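Local coordinates for tubulin-like protein CetZ1 (Haloferax volcanii, PDB 4B46) that binds guanine nucleotide, belongs to the tubulin and FtsZ superfamily of GTPases, and controls archaeal cell shape, being needed for the rod-shaped swimming cell type, at residues Q60-G65 / N72-E77; W317-E320 / E326-G329; H122-R125 / P130-G133; Q54-G59 / Q87-S92; N149-F154 / Q359-E364. All coordinates share one frame; numbering follows the deposited sequence.

Contact 1 of 5, residues Q60-G65 / N72-E77; sequences QSRVKG and NELGAE
R62 and V63, at the end of the short helix 60-63, reach across to L74 and E77 on helix 72-81, and they do so in two different ways. R62 comes first along the chain and forms the polar half. Its side chain bends at chi2 and chi3 (both -72°), which curls the guanidinium towards the neighbouring helix. There NH2 donates a hydrogen bond to OE1 of E77 at 3.1 Å, the charged partners making a salt bridge. The N-H...O angle is 157°, and OE1 is met nearly along its C-O axis, although it lies somewhat out of the guanidinium plane; the planes of the two groups are turned 31° apart. The same guanidinium lays one face on L74, whose methyl CD1 sits beneath the rim with NH2 as its nearest atom, at 3.2 Å. NH1 finds a second acid, E81, one turn further along the helix, so the positive charge is shared between two carboxylates.

V63 follows and supplies the apolar half: its CG1 meets CD2 of L74 at 4.0 Å, the two side chains sliding past each other in opposite directions. L74 therefore uses one methyl for each partner. After V63 the helix ends, and K64 leaves helical geometry with positive phi, its N still bonded to O of Q60.

The pair is a surface contact of the GTPase domain. V68, in the loop joining the two helices, packs on both V63 and L74, while N72 bonds S113 of helix 111-126 and Q60 reaches E85 of helix 83-90.

Contact 2 of 5, residues W317-E320 / E326-G329; sequences WIEE and EVRG
V327, on the edge strand 326-333, faces the last turns of helix 308-322, where its CA lies 6.5 Å from that of E319, the nearest backbone approach of the two segments. From there the valine divides its two methyls between neighbouring residues of the helix. CG1, held anti to the backbone N of V327 (chi1 180°), meets CG2 of I318 at 4.1 Å in plain apolar packing. CG2 of V327 turns instead to E319, lying 3.9 Å from CB of E319 and 3.6 Å from OE1 of E319. The glutamate gets there by a bend at chi2 (60°) that folds its carboxylate back over the valine, so that OE1 lies against this methyl. No hydrogen bond joins the two segments.

The helix is the crossover connection of a beta-alpha-beta unit, strand 294-301, helix 308-322, strand 326-333, in the C-terminal domain of this tubulin-like protein. I318 is the buried member of the trio: besides V327 it rests on A295 and L297 of strand 294-301 and on V275 of helix 265-280, and so joins both strands of the unit to the helices lying on them. V327 is also tied to the helix through its backbone, its O accepting a hydrogen bond from NE of R315.

On the other face of the strand, R328 and E326 pair with each other. NH1 of R328 donates to OE1 of E326 at 2.9 Å with an N-H...O angle of 152°, reaching the oxygen on its anti side and out of the carboxylate plane. That oxygen also receives R294 of the adjoining strand, and R328 lies against E218, N221 and T222 of helix 216-223.

Contact 3 of 5, residues H122-R125 / P130-G133; sequences HLKR and PVYG
A single methyl of V131 is wedged against two consecutive residues of helix 111-126. CG2, placed anti to the valine's own carbonyl carbon (chi1 174° sets CG1 opposite the backbone N instead), touches CB of L123 at 3.8 Å and CG of K124 at the same separation, 3.8 Å. The leucine meets it with the root of its side chain alone; its branched end continues inward to F101 and V103 of strand 100-106 and to I90 of helix 83-90. The lysine, by contrast, passes obliquely across the valine, its CG also lying 3.8 Å from CB of V131. It is the aliphatic part of K124 that does the packing.

Beyond that point the lysine bends twice, at chi3 (62°) and chi4 (59°), and this curl brings NZ round to OD1 of D162, with which it forms a salt bridge. The other carboxylate oxygen of D162 accepts a hydrogen bond from the backbone N of V131. One aspartate therefore serves both sides of the contact: it takes the charge of the lysine and holds the start of the strand whose first side chain that lysine covers. The negative carboxylate would be expected to keep the amine charged.

Buried apolar packing inside and a curled charged chain at the solvent side thus meet on one valine. Y132, the next residue along, points to the other face of the sheet, against I220 and L223 of helix 216-223. The whole is a helix-to-strand junction of a beta-alpha-beta crossover, strand 100-106, helix 111-126, strand 131-137, part of the parallel, Rossmann-like sheet of the tubulin and FtsZ GTPase domain.

Contact 4 of 5, residues Q54-G59 / Q87-S92; sequences QRVLIG and QGAIDS
The short edge strand 55-57 and the residue before it run past helix 83-90 near A89, and the backbones come nearest at Q54 and A89, 5.8 Å between CA atoms. The small side chain of A89 is consistent with so close an approach. CB of A89 meets CG2 of V56 at 3.5 Å, a tight apolar touch between two buried side chains. A chi1 of -170° puts CG1 of the valine anti to the backbone N and CG2 anti to the carbonyl carbon, and it is CG2 that faces A89.

Q54 lies at the outer margin. Its chain bends at chi2 and carries the terminal amide beside the carbonyl of A89 and towards S92. NE2 of Q87 donates to OD1 of D91, four residues on, at 2.8 Å, from above the carboxylate plane; the same amide group also bonds Y127 and H122.

Strand 55-57 bonds along strand 31-38 through A36 and N38, as the outermost strand of the sheet. V56 and I58 both lean on E85 of helix 83-90, and I90 faces the opposite way, onto L123 of helix 111-126, so this helix is packed between the sheet edge and its neighbouring helix.

Contact 5 of 5, residues N149-F154 / Q359-E364; sequences NAARSF and QQVAIE
This is a helix-to-helix contact across the two domains: helix 144-160 of the GTPase domain against helix 353-366 of the C-terminal domain, with about 200 residues of chain between segments 149-154 and 359-364. Small side chains let the helices come close, the CA atoms of A151 and A362 being 5.5 Å apart. The methyl of A151 is the centre of the interface. CG1 of V361 reaches it at 3.8 Å, a branch set anti to the backbone N of the valine (chi1 167°), while the CB atoms of A151 and A362 stand 4.1 Å apart. The alanine also rests near the helix backbone itself, 4.0 Å from N of A362.

At the margin a water links the two segments, which share no direct hydrogen bond. It accepts a hydrogen bond from NE of R152 at 3.1 Å, in the guanidinium plane, and donates to the backbone O of A362 at 2.8 Å.

Neighbouring turns extend the interface: A151 also packs on L358, F154 on I355 and V361 on L148. The opposite side of helix 144-160 faces inward, where S153 bonds the backbone of S113 in helix 111-126 and N149 bonds that of A70 and G108.

In the fold
Contacts 2 and 3 are the same idea used twice: in each, a valine early in a strand lies against consecutive residues of the crossover helix before it, once at the edge of the C-terminal part of the sheet and once in the buried GTPase part. Contact 4 also joins helix to sheet, but at the opposite outer strand, with a smaller alanine partner. It meets contact 3 through Q87 with H122 and I90 with L123. Contact 1 lies on the surface and is the one with a direct salt bridge between its segments; contact 5 is buried, built on alanines, and joins the two domains. N72 packs against N149, linking contacts 1 and 5.

Contact 1 of 5, residues Q60-G65 / N72-E77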
# COMPACT_ATOMS: atom_id res chain seq x y z
N GLN A 60 15.79 2.46 21.37
CA GLN A 60 17.12 2.95 21.74
C GLN A 60 17.72 2.15 22.91
O GLN A 60 18.92 1.85 22.92
CB GLN A 60 17.07 4.44 22.09
CG GLN A 60 16.56 5.34 20.99
CD GLN A 60 15.10 5.75 21.19
OE1 GLN A 60 14.23 4.91 21.48
NE2 GLN A 60 14.83 7.04 21.03
N SER A 61 16.88 1.81 23.89
CA SER A 61 17.35 1.08 25.06
C SER A 61 17.81 -0.35 24.73
O SER A 61 18.53 -0.96 25.52
CB SER A 61 16.26 1.02 26.12
OG SER A 61 15.21 0.16 25.70
N ARG A 62 17.40 -0.86 23.57
CA ARG A 62 17.72 -2.24 23.16
C ARG A 62 18.77 -2.31 22.07
O ARG A 62 19.57 -3.24 22.04
CB ARG A 62 16.48 -2.97 22.64
CG ARG A 62 15.33 -3.11 23.62
CD ARG A 62 15.62 -4.11 24.71
NE ARG A 62 15.60 -5.52 24.29
CZ ARG A 62 14.50 -6.25 24.14
NH1 ARG A 62 13.30 -5.70 24.33
NH2 ARG A 62 14.58 -7.52 23.79
N VAL A 63 18.74 -1.37 21.12
CA VAL A 63 19.67 -1.46 20.00
C VAL A 63 20.46 -0.19 19.73
O VAL A 63 21.24 -0.14 18.78
CB VAL A 63 18.98 -1.93 18.68
CG1 VAL A 63 18.46 -3.36 18.84
CG2 VAL A 63 17.86 -0.98 18.28
N LYS A 64 20.24 0.84 20.55
CA LYS A 64 21.07 2.04 20.53
C LYS A 64 21.22 2.67 19.14
O LYS A 64 22.31 3.09 18.75
CB LYS A 64 22.44 1.72 21.12
CG LYS A 64 22.41 1.49 22.62
CD LYS A 64 22.13 2.78 23.36
CE LYS A 64 21.93 2.55 24.83
NZ LYS A 64 21.78 3.84 25.56
N GLY A 65 20.12 2.72 18.39
CA GLY A 65 20.13 3.32 17.07
C GLY A 65 20.68 2.47 15.95
O GLY A 65 20.90 2.96 14.84
N ASN A 72 12.50 -9.92 13.70
CA ASN A 72 11.20 -9.28 13.78
C ASN A 72 10.52 -9.48 15.14
O ASN A 72 9.70 -8.67 15.56
CB ASN A 72 10.30 -9.61 12.58
CG ASN A 72 9.85 -11.06 12.54
OD1 ASN A 72 10.34 -11.90 13.28
ND2 ASN A 72 8.91 -11.35 11.64
N GLU A 73 10.92 -10.53 15.86
CA GLU A 73 10.42 -10.73 17.21
C GLU A 73 10.86 -9.57 18.11
O GLU A 73 10.07 -9.04 18.90
CB GLU A 73 10.92 -12.06 17.77
CG GLU A 73 10.32 -12.46 19.10
CD GLU A 73 10.71 -13.88 19.50
OE1 GLU A 73 10.30 -14.83 18.81
OE2 GLU A 73 11.43 -14.04 20.52
N LEU A 74 12.12 -9.18 17.98
CA LEU A 74 12.66 -8.04 18.70
C LEU A 74 12.02 -6.75 18.19
O LEU A 74 11.76 -5.83 18.97
CB LEU A 74 14.19 -7.98 18.58
CG LEU A 74 14.91 -6.77 19.20
CD1 LEU A 74 14.66 -6.66 20.71
CD2 LEU A 74 16.41 -6.84 18.90
N GLY A 75 11.75 -6.70 16.89
CA GLY A 75 11.06 -5.56 16.29
C GLY A 75 9.68 -5.35 16.90
O GLY A 75 9.27 -4.21 17.16
N ALA A 76 8.97 -6.44 17.14
CA ALA A 76 7.67 -6.36 17.78
C ALA A 76 7.80 -5.91 19.25
O ALA A 76 7.00 -5.12 19.73
CB ALA A 76 6.95 -7.70 17.70
N GLU A 77 8.81 -6.41 19.94
CA GLU A 77 9.02 -6.03 21.34
C GLU A 77 9.34 -4.55 21.51
O GLU A 77 8.80 -3.89 22.41
CB GLU A 77 10.11 -6.90 21.98
CG GLU A 77 9.65 -8.31 22.31
CD GLU A 77 10.80 -9.24 22.69
OE1 GLU A 77 11.96 -8.78 22.71
OE2 GLU A 77 10.54 -10.43 22.97

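Contact 2 of 5, residues W317-E320 / E326-G329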
# COMPACT_ATOMS: atom_id res chain seq x y z
N TRP A 317 -17.56 -5.07 -17.58
CA TRP A 317 -16.50 -5.98 -17.99
C TRP A 317 -15.75 -6.54 -16.76
O TRP A 317 -15.47 -7.74 -16.69
CB TRP A 317 -15.56 -5.31 -18.99
CG TRP A 317 -14.52 -6.23 -19.57
CD1 TRP A 317 -14.63 -6.99 -20.70
CD2 TRP A 317 -13.21 -6.49 -19.04
NE1 TRP A 317 -13.47 -7.70 -20.91
CE2 TRP A 317 -12.58 -7.41 -19.91
CE3 TRP A 317 -12.51 -6.03 -17.92
CZ2 TRP A 317 -11.29 -7.88 -19.68
CZ3 TRP A 317 -11.22 -6.50 -17.71
CH2 TRP A 317 -10.62 -7.42 -18.59
N ILE A 318 -15.48 -5.69 -15.78
CA ILE A 318 -14.82 -6.15 -14.55
C ILE A 318 -15.67 -7.18 -13.82
O ILE A 318 -15.16 -8.17 -13.29
CB ILE A 318 -14.45 -4.96 -13.63
CG1 ILE A 318 -13.30 -4.17 -14.27
CG2 ILE A 318 -14.06 -5.43 -12.21
CD1 ILE A 318 -13.01 -2.85 -13.61
N GLU A 319 -16.98 -6.95 -13.78
CA GLU A 319 -17.87 -7.91 -13.15
C GLU A 319 -17.82 -9.27 -13.85
O GLU A 319 -17.78 -10.31 -13.21
CB GLU A 319 -19.30 -7.35 -13.11
CG GLU A 319 -20.35 -8.41 -12.80
CD GLU A 319 -20.13 -9.07 -11.45
OE1 GLU A 319 -19.45 -8.48 -10.58
OE2 GLU A 319 -20.63 -10.20 -11.26
N GLU A 320 -17.80 -9.25 -15.18
CA GLU A 320 -17.66 -10.46 -15.98
C GLU A 320 -16.38 -11.23 -15.65
O GLU A 320 -16.39 -12.45 -15.58
CB GLU A 320 -17.69 -10.14 -17.47
CG GLU A 320 -19.01 -9.51 -17.93
CD GLU A 320 -18.99 -9.08 -19.38
OE1 GLU A 320 -18.39 -9.79 -20.21
OE2 GLU A 320 -19.58 -8.02 -19.69
N GLU A 326 -19.77 -6.56 -5.74
CA GLU A 326 -20.07 -5.17 -6.03
C GLU A 326 -18.95 -4.61 -6.90
O GLU A 326 -17.79 -4.92 -6.68
CB GLU A 326 -20.15 -4.37 -4.72
CG GLU A 326 -21.29 -4.82 -3.82
CD GLU A 326 -21.19 -4.31 -2.40
OE1 GLU A 326 -20.25 -3.55 -2.08
OE2 GLU A 326 -22.07 -4.68 -1.59
N VAL A 327 -19.30 -3.82 -7.91
CA VAL A 327 -18.27 -3.17 -8.71
C VAL A 327 -18.56 -1.69 -8.81
O VAL A 327 -19.53 -1.28 -9.45
CB VAL A 327 -18.16 -3.76 -10.14
CG1 VAL A 327 -17.06 -3.02 -10.92
CG2 VAL A 327 -17.86 -5.26 -10.10
N ARG A 328 -17.71 -0.89 -8.17
CA ARG A 328 -17.87 0.54 -8.17
C ARG A 328 -16.92 1.10 -9.21
O ARG A 328 -15.93 0.47 -9.57
CB ARG A 328 -17.57 1.13 -6.79
CG ARG A 328 -18.50 0.68 -5.68
CD ARG A 328 -17.95 1.06 -4.29
NE ARG A 328 -18.97 0.99 -3.25
CZ ARG A 328 -19.31 -0.13 -2.62
NH1 ARG A 328 -18.72 -1.28 -2.93
NH2 ARG A 328 -20.26 -0.10 -1.69
N GLY A 329 -17.23 2.29 -9.72
CA GLY A 329 -16.37 2.92 -10.70
C GLY A 329 -16.60 4.42 -10.77
O GLY A 329 -17.72 4.89 -10.66

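Contact 3 of 5, residues H122-R125 / P130-G133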
# COMPACT_ATOMS: atom_id res chain seq x y z
N HIS A 122 -2.54 -0.72 17.86
CA HIS A 122 -2.57 0.46 18.72
C HIS A 122 -3.48 1.54 18.13
O HIS A 122 -4.29 2.15 18.85
CB HIS A 122 -1.14 0.99 18.89
CG HIS A 122 -1.06 2.38 19.45
ND1 HIS A 122 -1.05 2.64 20.80
CD2 HIS A 122 -0.96 3.58 18.83
CE1 HIS A 122 -0.96 3.94 21.00
NE2 HIS A 122 -0.91 4.54 19.82
N LEU A 123 -3.36 1.77 16.83
CA LEU A 123 -4.18 2.78 16.16
C LEU A 123 -5.68 2.46 16.19
O LEU A 123 -6.51 3.35 16.45
CB LEU A 123 -3.72 2.98 14.72
CG LEU A 123 -2.35 3.62 14.55
CD1 LEU A 123 -1.94 3.65 13.08
CD2 LEU A 123 -2.37 5.02 15.13
N LYS A 124 -6.04 1.20 15.94
CA LYS A 124 -7.45 0.80 15.96
C LYS A 124 -8.03 0.90 17.36
O LYS A 124 -9.25 1.05 17.55
CB LYS A 124 -7.61 -0.63 15.42
CG LYS A 124 -7.57 -0.69 13.89
CD LYS A 124 -8.00 -2.05 13.34
CE LYS A 124 -9.44 -2.38 13.70
NZ LYS A 124 -10.38 -1.36 13.17
N ARG A 125 -7.15 0.84 18.35
CA ARG A 125 -7.56 0.87 19.75
C ARG A 125 -7.94 2.28 20.21
O ARG A 125 -8.80 2.44 21.08
CB ARG A 125 -6.42 0.33 20.61
CG ARG A 125 -6.85 -0.64 21.67
CD ARG A 125 -5.66 -1.47 22.14
NE ARG A 125 -6.01 -2.28 23.31
CZ ARG A 125 -5.62 -2.00 24.54
NH1 ARG A 125 -4.85 -0.94 24.77
NH2 ARG A 125 -5.99 -2.78 25.54
N PRO A 130 -10.76 4.24 9.73
CA PRO A 130 -10.17 2.98 9.24
C PRO A 130 -8.64 2.99 9.30
O PRO A 130 -8.03 4.04 9.09
CB PRO A 130 -10.62 2.92 7.77
CG PRO A 130 -11.85 3.78 7.70
CD PRO A 130 -11.61 4.88 8.71
N VAL A 131 -8.04 1.84 9.60
CA VAL A 131 -6.59 1.70 9.61
C VAL A 131 -6.21 0.62 8.60
O VAL A 131 -6.54 -0.55 8.77
CB VAL A 131 -6.04 1.32 11.01
CG1 VAL A 131 -4.54 1.03 10.97
CG2 VAL A 131 -6.38 2.42 12.06
N TYR A 132 -5.55 1.03 7.53
CA TYR A 132 -5.13 0.09 6.50
C TYR A 132 -3.63 -0.16 6.59
O TYR A 132 -2.88 0.64 7.15
CB TYR A 132 -5.49 0.61 5.11
CG TYR A 132 -6.96 0.94 4.95
CD1 TYR A 132 -7.93 -0.02 5.18
CD2 TYR A 132 -7.37 2.22 4.60
CE1 TYR A 132 -9.28 0.28 5.05
CE2 TYR A 132 -8.70 2.53 4.46
CZ TYR A 132 -9.65 1.55 4.69
OH TYR A 132 -10.99 1.86 4.56
N GLY A 133 -3.23 -1.30 6.05
CA GLY A 133 -1.83 -1.66 5.93
C GLY A 133 -1.44 -1.68 4.46
O GLY A 133 -2.27 -1.95 3.59

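Contact 4 of 5, residues Q54-G59 / Q87-S92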
# COMPACT_ATOMS: atom_id res chain seq x y z
N GLN A 54 8.75 14.39 12.73
CA GLN A 54 7.88 13.24 12.47
C GLN A 54 8.68 11.97 12.16
O GLN A 54 8.14 10.98 11.65
CB GLN A 54 6.90 13.55 11.33
CG GLN A 54 6.25 14.92 11.41
CD GLN A 54 4.94 14.90 12.17
OE1 GLN A 54 4.80 14.22 13.18
NE2 GLN A 54 3.97 15.66 11.67
N ARG A 55 9.97 12.01 12.46
CA ARG A 55 10.83 10.84 12.36
C ARG A 55 11.08 10.31 13.77
O ARG A 55 11.70 10.98 14.57
CB ARG A 55 12.15 11.21 11.70
CG ARG A 55 12.01 11.69 10.26
CD ARG A 55 13.34 12.18 9.71
NE ARG A 55 13.13 13.09 8.59
CZ ARG A 55 14.08 13.55 7.79
NH1 ARG A 55 15.34 13.17 7.97
NH2 ARG A 55 13.78 14.37 6.80
N VAL A 56 10.57 9.12 14.07
CA VAL A 56 10.65 8.61 15.43
C VAL A 56 11.62 7.44 15.53
O VAL A 56 11.43 6.42 14.87
CB VAL A 56 9.28 8.11 15.94
CG1 VAL A 56 9.35 7.82 17.44
CG2 VAL A 56 8.20 9.12 15.63
N LEU A 57 12.64 7.61 16.36
CA LEU A 57 13.57 6.53 16.67
C LEU A 57 13.08 5.75 17.89
O LEU A 57 12.92 6.32 18.97
CB LEU A 57 14.96 7.11 16.94
CG LEU A 57 16.11 6.13 17.18
CD1 LEU A 57 16.37 5.31 15.92
CD2 LEU A 57 17.36 6.89 17.63
N ILE A 58 12.86 4.46 17.73
CA ILE A 58 12.45 3.61 18.84
C ILE A 58 13.51 2.55 19.13
O ILE A 58 14.44 2.35 18.35
CB ILE A 58 11.11 2.90 18.59
CG1 ILE A 58 11.21 1.97 17.37
CG2 ILE A 58 9.98 3.92 18.38
CD1 ILE A 58 9.98 1.09 17.16
N GLY A 59 13.35 1.87 20.26
CA GLY A 59 14.23 0.76 20.60
C GLY A 59 15.62 1.19 21.04
O GLY A 59 16.53 0.36 21.09
N GLN A 87 3.35 7.43 19.43
CA GLN A 87 2.12 8.18 19.70
C GLN A 87 2.40 9.66 19.94
O GLN A 87 1.59 10.52 19.60
CB GLN A 87 1.36 7.58 20.89
CG GLN A 87 -0.05 8.16 21.08
CD GLN A 87 -0.89 8.06 19.81
OE1 GLN A 87 -0.89 7.03 19.12
NE2 GLN A 87 -1.59 9.14 19.48
N GLY A 88 3.57 9.94 20.52
CA GLY A 88 4.01 11.30 20.72
C GLY A 88 3.99 12.07 19.41
O GLY A 88 3.46 13.18 19.35
N ALA A 89 4.54 11.46 18.36
CA ALA A 89 4.56 12.06 17.02
C ALA A 89 3.19 12.11 16.36
O ALA A 89 2.88 13.06 15.63
CB ALA A 89 5.51 11.31 16.14
N ILE A 90 2.39 11.07 16.56
CA ILE A 90 1.05 11.01 16.00
C ILE A 90 0.15 12.09 16.63
O ILE A 90 -0.76 12.61 15.99
CB ILE A 90 0.44 9.61 16.18
CG1 ILE A 90 1.26 8.58 15.40
CG2 ILE A 90 -1.00 9.56 15.70
CD1 ILE A 90 0.83 7.16 15.62
N ASP A 91 0.45 12.46 17.88
CA ASP A 91 -0.32 13.49 18.57
C ASP A 91 -0.25 14.87 17.91
O ASP A 91 -1.02 15.76 18.26
CB ASP A 91 0.11 13.59 20.03
CG ASP A 91 -0.43 12.46 20.89
OD1 ASP A 91 -1.40 11.79 20.46
OD2 ASP A 91 0.11 12.24 21.99
N SER A 92 0.67 15.04 16.97
CA SER A 92 0.81 16.31 16.27
C SER A 92 0.03 16.31 14.96
O SER A 92 -0.21 17.36 14.36
CB SER A 92 2.29 16.62 16.02
OG SER A 92 3.02 16.61 17.24

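Contact 5 of 5, residues N149-F154 / Q359-E364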
# COMPACT_ATOMS: atom_id res chain seq x y z
N ASN A 149 10.17 -14.33 7.89
CA ASN A 149 9.71 -13.11 8.55
C ASN A 149 8.43 -12.59 7.94
O ASN A 149 7.52 -12.17 8.65
CB ASN A 149 10.76 -12.01 8.51
CG ASN A 149 11.90 -12.25 9.48
OD1 ASN A 149 11.79 -13.07 10.38
ND2 ASN A 149 12.99 -11.52 9.31
N ALA A 150 8.34 -12.63 6.61
CA ALA A 150 7.19 -12.07 5.91
C ALA A 150 5.95 -12.89 6.20
O ALA A 150 4.86 -12.35 6.43
CB ALA A 150 7.45 -12.00 4.42
N ALA A 151 6.13 -14.21 6.18
CA ALA A 151 5.05 -15.15 6.48
C ALA A 151 4.47 -14.87 7.87
O ALA A 151 3.26 -14.74 8.04
CB ALA A 151 5.58 -16.58 6.39
N ARG A 152 5.34 -14.79 8.88
CA ARG A 152 4.91 -14.49 10.25
C ARG A 152 4.30 -13.10 10.40
O ARG A 152 3.29 -12.93 11.08
CB ARG A 152 6.06 -14.64 11.22
CG ARG A 152 6.49 -16.06 11.38
CD ARG A 152 7.64 -16.15 12.36
NE ARG A 152 7.94 -17.53 12.72
CZ ARG A 152 9.16 -17.96 13.02
NH1 ARG A 152 10.19 -17.12 12.97
NH2 ARG A 152 9.35 -19.22 13.34
N SER A 153 4.91 -12.11 9.76
CA SER A 153 4.41 -10.74 9.82
C SER A 153 3.05 -10.62 9.14
O SER A 153 2.12 -9.98 9.66
CB SER A 153 5.42 -9.79 9.16
OG SER A 153 5.00 -8.44 9.24
N PHE A 154 2.92 -11.25 7.97
CA PHE A 154 1.67 -11.23 7.23
C PHE A 154 0.50 -11.75 8.07
O PHE A 154 -0.56 -11.13 8.11
CB PHE A 154 1.76 -12.02 5.92
CG PHE A 154 0.42 -12.21 5.24
CD1 PHE A 154 -0.09 -11.24 4.40
CD2 PHE A 154 -0.35 -13.35 5.50
CE1 PHE A 154 -1.34 -11.40 3.80
CE2 PHE A 154 -1.60 -13.51 4.90
CZ PHE A 154 -2.09 -12.53 4.06
N GLN A 359 1.48 -18.87 4.34
CA GLN A 359 0.79 -19.64 5.37
C GLN A 359 1.47 -20.98 5.64
O GLN A 359 1.67 -21.37 6.79
CB GLN A 359 -0.70 -19.82 5.02
CG GLN A 359 -1.46 -18.50 4.97
CD GLN A 359 -2.89 -18.62 4.46
OE1 GLN A 359 -3.25 -19.58 3.77
NE2 GLN A 359 -3.72 -17.64 4.80
N GLN A 360 1.85 -21.68 4.57
CA GLN A 360 2.55 -22.95 4.69
C GLN A 360 3.92 -22.77 5.36
O GLN A 360 4.31 -23.56 6.22
CB GLN A 360 2.71 -23.62 3.33
CG GLN A 360 3.22 -25.04 3.39
CD GLN A 360 2.19 -26.00 3.92
OE1 GLN A 360 1.04 -26.00 3.49
NE2 GLN A 360 2.58 -26.82 4.89
N VAL A 361 4.65 -21.74 4.94
CA VAL A 361 5.93 -21.41 5.54
C VAL A 361 5.80 -21.16 7.05
O VAL A 361 6.57 -21.71 7.84
CB VAL A 361 6.56 -20.17 4.86
CG1 VAL A 361 7.72 -19.62 5.70
CG2 VAL A 361 7.03 -20.51 3.46
N ALA A 362 4.83 -20.35 7.44
CA ALA A 362 4.60 -20.05 8.85
C ALA A 362 4.21 -21.29 9.65
O ALA A 362 4.69 -21.51 10.76
CB ALA A 362 3.55 -18.98 8.99
N ILE A 363 3.33 -22.11 9.07
CA ILE A 363 2.85 -23.32 9.72
C ILE A 363 3.98 -24.33 9.98
O ILE A 363 4.06 -24.89 11.08
CB ILE A 363 1.73 -23.99 8.89
CG1 ILE A 363 0.41 -23.27 9.12
CG2 ILE A 363 1.58 -25.47 9.25
CD1 ILE A 363 -0.75 -23.87 8.34
N GLU A 364 4.84 -24.54 8.99
CA GLU A 364 5.96 -25.46 9.13
C GLU A 364 6.93 -25.01 10.22
O GLU A 364 7.44 -25.83 10.98
CB GLU A 364 6.70 -25.63 7.80
CG GLU A 364 5.92 -26.41 6.75
CD GLU A 364 6.60 -26.40 5.39
OE1 GLU A 364 7.70 -25.82 5.28
OE2 GLU A 364 6.02 -26.96 4.44
O HOH W 1 5.59 -19.53 12.48